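Local coordinates for rubber oxygenase (Streptomyces sp., PDB 5O1L), which cleaves the double bonds of poly(cis-1,4-isoprene) in natural and synthetic rubber by adding dioxygen, using one non-covalently bound b-type heme, at residues V238-K241 against M242-G246; A120-S123 against K124-I128; T143-P146 against R147-R150; M228-W231 against H232-T236. All coordinates share one frame; numbering follows the deposited sequence.

In the fold
All four contacts lie on or against helix 224-244. Contacts 4 and 1 adjoin along it, their centres about 14 Å apart, the first near the centre of the chain and the second at the helix's last turn. Contact 3, the start of helix 146-154, touches contact 4 through a probable hydrogen bond, Glu148 OE1 to Thr230 OG1 at 2.8 Å, and both residues belong to the heme pocket. Contact 2, the break between helices 113-125 and 127-142, packs on contact 1, with Phe122 CZ 3.6 Å from Met242 CE. It stands about 28 Å, centre to centre, from contact 3, across the middle of the chain.

Contact 1 (V238-K241 against M242-G246); sequences VMRK and MKQWG
Lys241 and Gln244 run alongside each other in the same direction, and the polar part of the contact is built on them. Lys241 NZ donates to Gln244 OE1 at 2.7 Å, approaching from 41° above the amide plane. Two bends in the lysine chain, chi2 -51° and chi3 -57°, fold it back along the last turn to reach that oxygen. The same ammonium also donates to a water that accepts from Trp245 NE1, the water lying in the plane of the indole at its edge, and to the backbone oxygen of Thr330.

Backbone bonds of the i to i+4 kind run from Met242 N through Trp245 N, the last closing on Lys241 O at 2.9 Å. That oxygen also sits 3.3 Å above one face of the Trp245 ring. At Gly246 the chain leaves the helix with positive phi and two bonds back into the last turn, a Schellman motif; Gly246 N to Lys243 O is an i to i+3 bond.

On the apolar side Val238 CG1 meets Met242 CE at 4.1 Å. Separately, the Met239 sulfur, SD, rests 3.8 Å from CE of Lys243.

Helix 224-244 thus ends with a buried ammonium given three oxygen acceptors, which probably offsets the cost of burying its charge. Lys241 ties this C-terminal turn to the end of helix 320-331 and, through the water, to the indole.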
loop_
_atom_site.group_PDB
_atom_site.type_symbol
_atom_site.label_atom_id
_atom_site.label_comp_id
_atom_site.label_asym_id
_atom_site.label_seq_id
_atom_site.Cartn_x
_atom_site.Cartn_y
_atom_site.Cartn_z
ATOM N N VAL A 238 -9.656 1.479 1.756
ATOM C CA VAL A 238 -10.320 0.206 1.495
ATOM C C VAL A 238 -11.423 -0.020 2.448
ATOM O O VAL A 238 -12.514 -0.482 2.031
ATOM C CB VAL A 238 -9.294 -0.947 1.498
ATOM C CG1 VAL A 238 -9.949 -2.314 1.479
ATOM C CG2 VAL A 238 -8.424 -0.799 0.346
ATOM N N MET A 239 -11.224 0.229 3.745
ATOM C CA MET A 239 -12.319 0.034 4.724
ATOM C C MET A 239 -13.472 0.937 4.381
ATOM O O MET A 239 -14.654 0.487 4.453
ATOM C CB MET A 239 -11.818 0.229 6.154
ATOM C CG MET A 239 -12.869 -0.020 7.185
ATOM S SD MET A 239 -13.600 -1.689 7.100
ATOM C CE MET A 239 -12.174 -2.725 7.464
ATOM N N ARG A 240 -13.211 2.199 4.070
ATOM C CA ARG A 240 -14.300 3.110 3.725
ATOM C C ARG A 240 -15.093 2.596 2.557
ATOM O O ARG A 240 -16.364 2.594 2.582
ATOM C CB ARG A 240 -13.827 4.515 3.459
ATOM C CG ARG A 240 -14.914 5.487 3.017
ATOM C CD ARG A 240 -14.357 6.904 2.813
ATOM N NE ARG A 240 -13.345 7.069 1.743
ATOM C CZ ARG A 240 -13.554 7.210 0.440
ATOM N NH1 ARG A 240 -14.764 7.181 -0.118
ATOM N NH2 ARG A 240 -12.507 7.359 -0.351
ATOM N N LYS A 241 -14.436 2.181 1.528
ATOM C CA LYS A 241 -15.160 1.724 0.328
ATOM C C LYS A 241 -15.899 0.431 0.587
ATOM O O LYS A 241 -17.084 0.296 0.123
ATOM C CB LYS A 241 -14.203 1.531 -0.815
ATOM C CG LYS A 241 -13.584 2.771 -1.352
ATOM C CD LYS A 241 -14.549 3.896 -1.706
ATOM C CE LYS A 241 -15.604 3.454 -2.724
ATOM N NZ LYS A 241 -16.412 4.643 -3.123
ATOM N N MET A 242 -15.357 -0.518 1.330
ATOM C CA MET A 242 -16.069 -1.767 1.583
ATOM C C MET A 242 -17.367 -1.445 2.303
ATOM O O MET A 242 -18.449 -2.017 1.984
ATOM C CB MET A 242 -15.246 -2.766 2.376
ATOM C CG MET A 242 -14.212 -3.348 1.456
ATOM S SD MET A 242 -13.450 -4.809 2.185
ATOM C CE MET A 242 -12.908 -4.125 3.570
ATOM N N LYS A 243 -17.315 -0.575 3.300
ATOM C CA LYS A 243 -18.498 -0.252 4.087
ATOM C C LYS A 243 -19.472 0.436 3.173
ATOM O O LYS A 243 -20.698 0.090 3.243
ATOM C CB LYS A 243 -18.168 0.544 5.356
ATOM C CG LYS A 243 -17.466 -0.319 6.367
ATOM C CD LYS A 243 -16.979 0.430 7.587
ATOM C CE LYS A 243 -16.807 -0.481 8.767
ATOM N NZ LYS A 243 -16.317 0.336 9.918
ATOM N N GLN A 244 -19.036 1.367 2.331
ATOM C CA GLN A 244 -19.952 2.113 1.452
ATOM C C GLN A 244 -20.682 1.160 0.521
ATOM O O GLN A 244 -21.877 1.341 0.234
ATOM C CB GLN A 244 -19.220 3.152 0.612
ATOM C CG GLN A 244 -20.113 4.067 -0.212
ATOM C CD GLN A 244 -19.311 4.961 -1.160
ATOM O OE1 GLN A 244 -18.070 5.033 -1.091
ATOM N NE2 GLN A 244 -19.997 5.592 -2.103
ATOM N N TRP A 245 -20.005 0.141 0.024
ATOM C CA TRP A 245 -20.582 -0.857 -0.895
ATOM C C TRP A 245 -21.495 -1.839 -0.240
ATOM O O TRP A 245 -22.124 -2.630 -0.975
ATOM C CB TRP A 245 -19.446 -1.633 -1.590
ATOM C CG TRP A 245 -18.641 -0.879 -2.585
ATOM C CD1 TRP A 245 -18.897 0.333 -3.102
ATOM C CD2 TRP A 245 -17.475 -1.340 -3.215
ATOM N NE1 TRP A 245 -17.931 0.661 -3.991
ATOM C CE2 TRP A 245 -17.050 -0.355 -4.105
ATOM C CE3 TRP A 245 -16.715 -2.505 -3.113
ATOM C CZ2 TRP A 245 -15.888 -0.530 -4.907
ATOM C CZ3 TRP A 245 -15.587 -2.668 -3.892
ATOM C CH2 TRP A 245 -15.215 -1.686 -4.796
ATOM N N GLY A 246 -21.588 -1.863 1.062
ATOM C CA GLY A 246 -22.384 -2.828 1.785
ATOM C C GLY A 246 -21.760 -4.157 1.970
ATOM O O GLY A 246 -22.402 -5.146 2.305
HETATM O O HOH W 1 -18.112 3.500 -4.909
#

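Contact 2 (A120-S123 against K124-I128); sequences AQFS and KTKGI
Phe122 overlaps the methylenes of Lys126 obliquely, CE1 standing 3.6 Å from CG as the two side chains cross. The pair sits at a helix-to-helix junction: helix 113-125 stops at Thr125, Lys126 leaves helical geometry, and the same residue occupies the N-cap position of helix 127-142. Phe122 CG is anti to its own nitrogen (chi1 168°), which swings the ring along the helix toward the junction. Lys126 bends at chi2, -53°, and passes the ring with its CG and CE while its amine continues outward to a salt bridge with Glu363. The ring therefore packs on the methylene part of a lysine whose charge is met elsewhere.

The last helical bonds are regular. Lys124 N donates to Ala120 O, and Lys126 N donates to Phe122 O at 2.9 Å, although Lys126 itself is no longer helical. One turn back, Ser123 directs its hydroxyl along the helix to Gly119 O. Its backbone oxygen does not bond Gly127 N; that amide donates to Lys124 O at 3.0 Å, a tighter turn that accompanies the change of helix. Gly127 fits this bend, since a CB there would be crowded by Lys124 O. On the helix 113-125 side, Phe122 and Ser123 also touch helix 251-267.

Gln121 O takes two donors from one residue: Thr125 N at 2.9 Å, and Thr125 OG1, also at 2.9 Å but from 41° above the carbonyl plane.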
loop_
_atom_site.group_PDB
_atom_site.type_symbol
_atom_site.label_atom_id
_atom_site.label_comp_id
_atom_site.label_asym_id
_atom_site.label_seq_id
_atom_site.Cartn_x
_atom_site.Cartn_y
_atom_site.Cartn_z
ATOM N N ALA A 120 -6.418 -11.509 8.565
ATOM C CA ALA A 120 -6.017 -12.252 7.353
ATOM C C ALA A 120 -7.204 -13.056 6.816
ATOM O O ALA A 120 -7.449 -13.055 5.606
ATOM C CB ALA A 120 -4.877 -13.196 7.706
ATOM N N GLN A 121 -7.946 -13.690 7.719
ATOM C CA GLN A 121 -9.148 -14.422 7.284
ATOM C C GLN A 121 -10.191 -13.512 6.661
ATOM O O GLN A 121 -10.789 -13.832 5.627
ATOM C CB GLN A 121 -9.748 -15.229 8.398
ATOM C CG GLN A 121 -8.914 -16.409 8.805
ATOM C CD GLN A 121 -8.832 -17.549 7.753
ATOM O OE1 GLN A 121 -9.649 -17.687 6.819
ATOM N NE2 GLN A 121 -7.823 -18.351 7.901
ATOM N N PHE A 122 -10.382 -12.334 7.235
ATOM C CA PHE A 122 -11.329 -11.385 6.684
ATOM C C PHE A 122 -10.936 -10.964 5.288
ATOM O O PHE A 122 -11.764 -10.882 4.371
ATOM C CB PHE A 122 -11.350 -10.128 7.627
ATOM C CG PHE A 122 -12.053 -8.938 7.098
ATOM C CD1 PHE A 122 -13.442 -8.908 6.943
ATOM C CD2 PHE A 122 -11.309 -7.863 6.628
ATOM C CE1 PHE A 122 -14.035 -7.774 6.475
ATOM C CE2 PHE A 122 -11.942 -6.742 6.091
ATOM C CZ PHE A 122 -13.331 -6.702 6.040
ATOM N N SER A 123 -9.663 -10.659 5.090
ATOM C CA SER A 123 -9.130 -10.232 3.804
ATOM C C SER A 123 -9.366 -11.286 2.737
ATOM O O SER A 123 -9.685 -10.963 1.601
ATOM C CB SER A 123 -7.659 -9.864 3.965
ATOM O OG SER A 123 -7.505 -8.634 4.681
ATOM N N LYS A 124 -9.197 -12.529 3.094
ATOM C CA LYS A 124 -9.492 -13.639 2.178
ATOM C C LYS A 124 -10.958 -13.748 1.892
ATOM O O LYS A 124 -11.361 -13.802 0.736
ATOM C CB LYS A 124 -8.948 -14.920 2.793
ATOM C CG LYS A 124 -9.246 -16.195 1.984
ATOM C CD LYS A 124 -8.270 -16.413 0.821
ATOM C CE LYS A 124 -8.371 -17.904 0.445
ATOM N NZ LYS A 124 -7.926 -18.232 -0.924
ATOM N N THR A 125 -11.818 -13.706 2.914
ATOM C CA THR A 125 -13.270 -13.799 2.711
ATOM C C THR A 125 -13.778 -12.744 1.794
ATOM O O THR A 125 -14.641 -12.956 0.973
ATOM C CB THR A 125 -13.961 -13.698 4.066
ATOM O OG1 THR A 125 -13.473 -14.786 4.895
ATOM C CG2 THR A 125 -15.441 -13.792 3.982
ATOM N N LYS A 126 -13.237 -11.541 1.945
ATOM C CA LYS A 126 -13.655 -10.378 1.164
ATOM C C LYS A 126 -12.685 -10.094 0.037
ATOM O O LYS A 126 -12.606 -8.965 -0.486
ATOM C CB LYS A 126 -13.813 -9.141 2.064
ATOM C CG LYS A 126 -14.693 -9.357 3.266
ATOM C CD LYS A 126 -16.032 -9.903 3.026
ATOM C CE LYS A 126 -16.820 -9.883 4.312
ATOM N NZ LYS A 126 -18.086 -10.584 4.107
ATOM N N GLY A 127 -11.971 -11.107 -0.426
ATOM C CA GLY A 127 -10.825 -10.924 -1.318
ATOM C C GLY A 127 -11.083 -10.273 -2.634
ATOM O O GLY A 127 -10.248 -9.507 -3.097
ATOM N N ILE A 128 -12.206 -10.539 -3.278
ATOM C CA ILE A 128 -12.480 -9.832 -4.546
ATOM C C ILE A 128 -12.545 -8.317 -4.327
ATOM O O ILE A 128 -12.030 -7.508 -5.130
ATOM C CB ILE A 128 -13.729 -10.372 -5.262
ATOM C CG1 ILE A 128 -13.814 -9.762 -6.670
ATOM C CG2 ILE A 128 -14.959 -10.198 -4.478
ATOM C CD1 ILE A 128 -14.966 -10.376 -7.430
#

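Contact 3 (T143-P146 against R147-R150); sequences TAIP and RESR. With HEM (protoporphyrin IX containing Fe), chain C; IMD (imidazole), chain D; IMD (imidazole), chain E.
Ile145 and Glu148 meet across the first turn of helix 146-154, where Ile145 holds the N-cap position. Their side chains cross, with Ile145 CG2 3.9 Å from Glu148 CB and the tip carbon CD1 3.7 Å from the carboxylate oxygen OE1.

The backbone bonds of this turn are straight. Ser149 N donates to Ile145 O at 2.9 Å with an N-H...O angle of 172°, and Arg150 N donates to Pro146 O. Pro146 fits the first helical position, where its missing N-H costs no helical bond, and its CB lies 3.8 Å from Arg150 NH1.

The ligand contacts fall to Glu148. With CG anti to the backbone nitrogen (chi1 -174°) and the chain extended, the carboxylate reaches over the heme. There OE2 accepts from N1 of two imidazoles: at 2.8 Å from the one whose N3 binds the heme iron, and at 2.5 Å from a second one. The iron has one further ligand, probably His198, the inferred axial residue. OE1 is taken up by its probable bond to Thr230. Replacing Glu148 with an alanine would probably leave both imidazole N-H groups and the Thr230 hydroxyl without this acceptor. Beside it, Arg147 forms salt bridges with Asp226 and Glu52, and its backbone O lies 3.6 Å from heme CBC.

The imidazoles probably come from the crystallisation liquor, but one occupies the iron site facing Glu148. With OE1 engaged by Thr230, OE2 is left placed to accept from a donor beside the iron, as it does here from the iron-bound imidazole; whether it serves other ligands in this way can only be inferred.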
loop_
_atom_site.group_PDB
_atom_site.type_symbol
_atom_site.label_atom_id
_atom_site.label_comp_id
_atom_site.label_asym_id
_atom_site.label_seq_id
_atom_site.Cartn_x
_atom_site.Cartn_y
_atom_site.Cartn_z
ATOM N N THR A 143 -1.247 7.442 -8.244
ATOM C CA THR A 143 -0.786 8.340 -9.353
ATOM C C THR A 143 -1.245 9.757 -9.167
ATOM O O THR A 143 -0.744 10.676 -9.866
ATOM C CB THR A 143 -1.190 7.781 -10.745
ATOM O OG1 THR A 143 -2.618 7.909 -10.953
ATOM C CG2 THR A 143 -0.773 6.363 -10.909
ATOM N N ALA A 144 -2.111 10.004 -8.182
ATOM C CA ALA A 144 -2.473 11.336 -7.731
ATOM C C ALA A 144 -1.792 11.773 -6.424
ATOM O O ALA A 144 -2.113 12.820 -5.903
ATOM C CB ALA A 144 -3.977 11.476 -7.604
ATOM N N ILE A 145 -0.900 10.954 -5.887
ATOM C CA ILE A 145 -0.087 11.322 -4.699
ATOM C C ILE A 145 1.274 11.791 -5.181
ATOM O O ILE A 145 2.081 10.992 -5.634
ATOM C CB ILE A 145 0.065 10.124 -3.734
ATOM C CG1 ILE A 145 -1.305 9.668 -3.238
ATOM C CG2 ILE A 145 0.923 10.585 -2.549
ATOM C CD1 ILE A 145 -1.245 8.377 -2.417
ATOM N N PRO A 146 1.526 13.119 -5.164
ATOM C CA PRO A 146 2.685 13.608 -5.931
ATOM C C PRO A 146 4.004 13.043 -5.473
ATOM O O PRO A 146 4.831 12.617 -6.307
ATOM C CB PRO A 146 2.591 15.106 -5.714
ATOM C CG PRO A 146 1.173 15.405 -5.592
ATOM C CD PRO A 146 0.652 14.224 -4.749
ATOM N N ARG A 147 4.225 12.924 -4.155
ATOM C CA ARG A 147 5.500 12.429 -3.695
ATOM C C ARG A 147 5.757 10.973 -3.986
ATOM O O ARG A 147 6.882 10.604 -4.281
ATOM C CB ARG A 147 5.653 12.670 -2.211
ATOM C CG ARG A 147 5.908 14.116 -1.914
ATOM C CD ARG A 147 6.031 14.342 -0.454
ATOM N NE ARG A 147 6.486 15.732 -0.189
ATOM C CZ ARG A 147 6.543 16.258 1.021
ATOM N NH1 ARG A 147 6.197 15.572 2.084
ATOM N NH2 ARG A 147 6.980 17.492 1.175
ATOM N N GLU A 148 4.702 10.146 -3.900
ATOM C CA GLU A 148 4.872 8.762 -4.203
ATOM C C GLU A 148 5.114 8.648 -5.712
ATOM O O GLU A 148 6.001 7.889 -6.120
ATOM C CB GLU A 148 3.621 7.997 -3.730
ATOM C CG GLU A 148 3.759 6.478 -3.864
ATOM C CD GLU A 148 2.533 5.705 -3.470
ATOM O OE1 GLU A 148 1.701 6.227 -2.754
ATOM O OE2 GLU A 148 2.447 4.567 -4.001
ATOM N N SER A 149 4.299 9.348 -6.527
ATOM C CA SER A 149 4.468 9.268 -7.990
ATOM C C SER A 149 5.863 9.723 -8.403
ATOM O O SER A 149 6.498 9.033 -9.219
ATOM C CB SER A 149 3.464 10.115 -8.714
ATOM O OG SER A 149 2.138 9.584 -8.528
ATOM N N ARG A 150 6.352 10.831 -7.845
ATOM C CA ARG A 150 7.686 11.314 -8.219
ATOM C C ARG A 150 8.779 10.396 -7.788
ATOM O O ARG A 150 9.692 10.123 -8.553
ATOM C CB ARG A 150 7.960 12.738 -7.730
ATOM C CG ARG A 150 7.133 13.758 -8.466
ATOM C CD ARG A 150 7.519 15.180 -8.133
ATOM N NE ARG A 150 6.817 16.011 -9.090
ATOM C CZ ARG A 150 5.812 16.821 -8.834
ATOM N NH1 ARG A 150 5.368 16.991 -7.568
ATOM N NH2 ARG A 150 5.283 17.495 -9.882
HETATM C CHA HEM C . 9.758 0.274 -2.809
HETATM C CHB HEM C . 5.956 -0.742 -0.152
HETATM C CHC HEM C . 5.489 3.894 0.950
HETATM C CHD HEM C . 8.621 4.936 -2.499
HETATM C C1A HEM C . 8.783 -0.352 -2.116
HETATM C C2A HEM C . 8.654 -1.791 -2.124
HETATM C C3A HEM C . 7.556 -2.072 -1.410
HETATM C C4A HEM C . 7.033 -0.882 -0.916
HETATM C CMA HEM C . 7.024 -3.468 -1.195
HETATM C CAA HEM C . 9.559 -2.830 -2.830
HETATM C CBA HEM C . 9.134 -2.975 -4.304
HETATM C CGA HEM C . 9.676 -4.244 -4.853
HETATM O O1A HEM C . 10.871 -4.169 -5.162
HETATM O O2A HEM C . 8.917 -5.286 -4.938
HETATM C C1B HEM C . 5.514 0.448 0.419
HETATM C C2B HEM C . 4.411 0.499 1.315
HETATM C C3B HEM C . 4.254 1.764 1.671
HETATM C C4B HEM C . 5.256 2.543 0.960
HETATM C CMB HEM C . 3.572 -0.663 1.806
HETATM C CAB HEM C . 3.402 2.470 2.595
HETATM C CBB HEM C . 2.391 1.906 3.436
HETATM C C1C HEM C . 6.316 4.611 0.098
HETATM C C2C HEM C . 6.239 6.056 -0.024
HETATM C C3C HEM C . 7.155 6.317 -0.991
HETATM C C4C HEM C . 7.670 5.043 -1.460
HETATM C CMC HEM C . 5.434 6.993 0.828
HETATM C CAC HEM C . 7.509 7.630 -1.550
HETATM C CBC HEM C . 7.168 8.911 -1.127
HETATM C C1D HEM C . 9.188 3.749 -2.883
HETATM C C2D HEM C . 10.291 3.645 -3.859
HETATM C C3D HEM C . 10.619 2.361 -3.960
HETATM C C4D HEM C . 9.753 1.651 -3.016
HETATM C CMD HEM C . 10.803 4.818 -4.607
HETATM C CAD HEM C . 11.693 1.738 -4.885
HETATM C CBD HEM C . 11.031 1.482 -6.233
HETATM C CGD HEM C . 12.090 0.937 -7.198
HETATM O O1D HEM C . 11.903 -0.216 -7.649
HETATM O O2D HEM C . 13.117 1.581 -7.545
HETATM N NA HEM C . 7.804 0.191 -1.346
HETATM N NB HEM C . 5.947 1.702 0.233
HETATM N NC HEM C . 7.154 3.990 -0.786
HETATM N ND HEM C . 8.954 2.527 -2.343
HETATM FE FE HEM C . 7.493 2.115 -1.048
HETATM N N1 IMD D . 4.667 2.889 -3.977
HETATM C C2 IMD D . 5.142 2.977 -2.725
HETATM N N3 IMD D . 6.170 2.166 -2.664
HETATM C C4 IMD D . 6.390 1.594 -3.880
HETATM C C5 IMD D . 5.413 2.056 -4.704
HETATM N N1 IMD E . 0.439 3.157 -3.443
HETATM C C2 IMD E . 0.016 1.989 -3.978
HETATM N N3 IMD E . -1.267 1.808 -3.638
HETATM C C4 IMD E . -1.629 2.877 -2.878
HETATM C C5 IMD E . -0.554 3.741 -2.759
#

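Contact 4 (M228-W231 against H232-T236); sequences MVTW and HSLAT
Trp231 CG stands anti to the backbone nitrogen (chi1 -171°), while His232 CG is anti to its carbonyl carbon (chi1 -77°); these torsions bring the two rings together edge-to-face. The indole edge points at the imidazole face, with centroids 5.2 Å apart and planes at 86°. Ala235 CB lies over the indole's six-membered ring, 4.0 Å from its centroid, a CH-pi contact; Met228 CE is over the opposite face. His232 is held in rotation by a bond between ND1 and Thr236 OG1 at 2.8 Å and by Gln285 at NE2. An alanine in place of Trp231 would probably open a gap between Met228 and Ala235 and leave the His232 face without its edge partner.

The backbone widens into a pi-type turn at 232-236. Trp231 O takes Leu234 N and, weakly, Ala235 N. Ser233 OG donates to Thr230 O at 2.7 Å, in the carbonyl plane and on a lone pair.

Helix 224-244 is wedged among others here: Trp231 meets Trp261 of helix 251-267 edge-to-face and donates NE1 to its backbone oxygen, Ala235 packs on the same residue, His232 and Thr236 pack on helix 279-289, and Ser233 and Leu234 meet helix 127-142, while Thr230 touches the heme.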
loop_
_atom_site.group_PDB
_atom_site.type_symbol
_atom_site.label_atom_id
_atom_site.label_comp_id
_atom_site.label_asym_id
_atom_site.label_seq_id
_atom_site.Cartn_x
_atom_site.Cartn_y
_atom_site.Cartn_z
ATOM N N MET A 228 2.702 7.412 5.992
ATOM C CA MET A 228 1.325 7.409 6.520
ATOM C C MET A 228 0.275 7.901 5.532
ATOM O O MET A 228 -0.820 7.402 5.492
ATOM C CB MET A 228 1.256 8.118 7.868
ATOM C CG MET A 228 1.868 7.297 8.947
ATOM S SD MET A 228 1.223 5.600 9.133
ATOM C CE MET A 228 -0.451 5.914 9.265
ATOM N N VAL A 229 0.645 8.859 4.682
ATOM C CA VAL A 229 -0.244 9.233 3.591
ATOM C C VAL A 229 -0.593 8.054 2.740
ATOM O O VAL A 229 -1.766 7.785 2.394
ATOM C CB VAL A 229 0.361 10.425 2.782
ATOM C CG1 VAL A 229 -0.451 10.637 1.522
ATOM C CG2 VAL A 229 0.421 11.659 3.618
ATOM N N THR A 230 0.417 7.335 2.276
ATOM C CA THR A 230 0.268 6.147 1.472
ATOM C C THR A 230 -0.571 5.085 2.256
ATOM O O THR A 230 -1.476 4.413 1.714
ATOM C CB THR A 230 1.618 5.672 0.946
ATOM O OG1 THR A 230 2.004 6.663 -0.023
ATOM C CG2 THR A 230 1.455 4.333 0.308
ATOM N N TRP A 231 -0.274 4.939 3.556
ATOM C CA TRP A 231 -1.058 4.012 4.374
ATOM C C TRP A 231 -2.583 4.341 4.331
ATOM O O TRP A 231 -3.423 3.448 4.218
ATOM C CB TRP A 231 -0.528 4.119 5.812
ATOM C CG TRP A 231 -1.018 3.127 6.795
ATOM C CD1 TRP A 231 -0.371 1.984 7.201
ATOM C CD2 TRP A 231 -2.168 3.192 7.635
ATOM N NE1 TRP A 231 -1.057 1.344 8.207
ATOM C CE2 TRP A 231 -2.194 2.058 8.476
ATOM C CE3 TRP A 231 -3.236 4.067 7.747
ATOM C CZ2 TRP A 231 -3.151 1.873 9.454
ATOM C CZ3 TRP A 231 -4.204 3.858 8.702
ATOM C CH2 TRP A 231 -4.194 2.762 9.510
ATOM N N HIS A 232 -2.923 5.637 4.379
ATOM C CA HIS A 232 -4.323 6.048 4.312
ATOM C C HIS A 232 -4.945 5.747 2.961
ATOM O O HIS A 232 -6.137 5.464 2.900
ATOM C CB HIS A 232 -4.450 7.496 4.664
ATOM C CG HIS A 232 -4.352 7.709 6.134
ATOM N ND1 HIS A 232 -5.190 7.157 7.054
ATOM C CD2 HIS A 232 -3.437 8.422 6.854
ATOM C CE1 HIS A 232 -4.808 7.532 8.268
ATOM N NE2 HIS A 232 -3.764 8.321 8.163
ATOM N N SER A 233 -4.137 5.745 1.909
ATOM C CA SER A 233 -4.603 5.397 0.540
ATOM C C SER A 233 -4.864 3.913 0.408
ATOM O O SER A 233 -5.556 3.542 -0.541
ATOM C CB SER A 233 -3.616 5.858 -0.508
ATOM O OG SER A 233 -2.542 4.985 -0.683
ATOM N N LEU A 234 -4.420 3.137 1.364
ATOM C CA LEU A 234 -4.578 1.700 1.439
ATOM C C LEU A 234 -5.567 1.349 2.491
ATOM O O LEU A 234 -6.757 1.279 2.181
ATOM C CB LEU A 234 -3.195 1.041 1.716
ATOM C CG LEU A 234 -2.266 1.145 0.516
ATOM C CD1 LEU A 234 -0.802 0.963 0.918
ATOM C CD2 LEU A 234 -2.652 0.085 -0.504
ATOM N N ALA A 235 -5.193 1.196 3.737
ATOM C CA ALA A 235 -6.092 0.750 4.821
ATOM C C ALA A 235 -7.381 1.577 4.951
ATOM O O ALA A 235 -8.471 1.055 4.922
ATOM C CB ALA A 235 -5.362 0.761 6.117
ATOM N N THR A 236 -7.206 2.882 5.148
ATOM C CA THR A 236 -8.387 3.670 5.487
ATOM C C THR A 236 -9.324 3.733 4.283
ATOM O O THR A 236 -10.563 3.717 4.456
ATOM C CB THR A 236 -7.941 5.110 5.847
ATOM O OG1 THR A 236 -6.882 4.916 6.832
ATOM C CG2 THR A 236 -9.007 5.847 6.511
#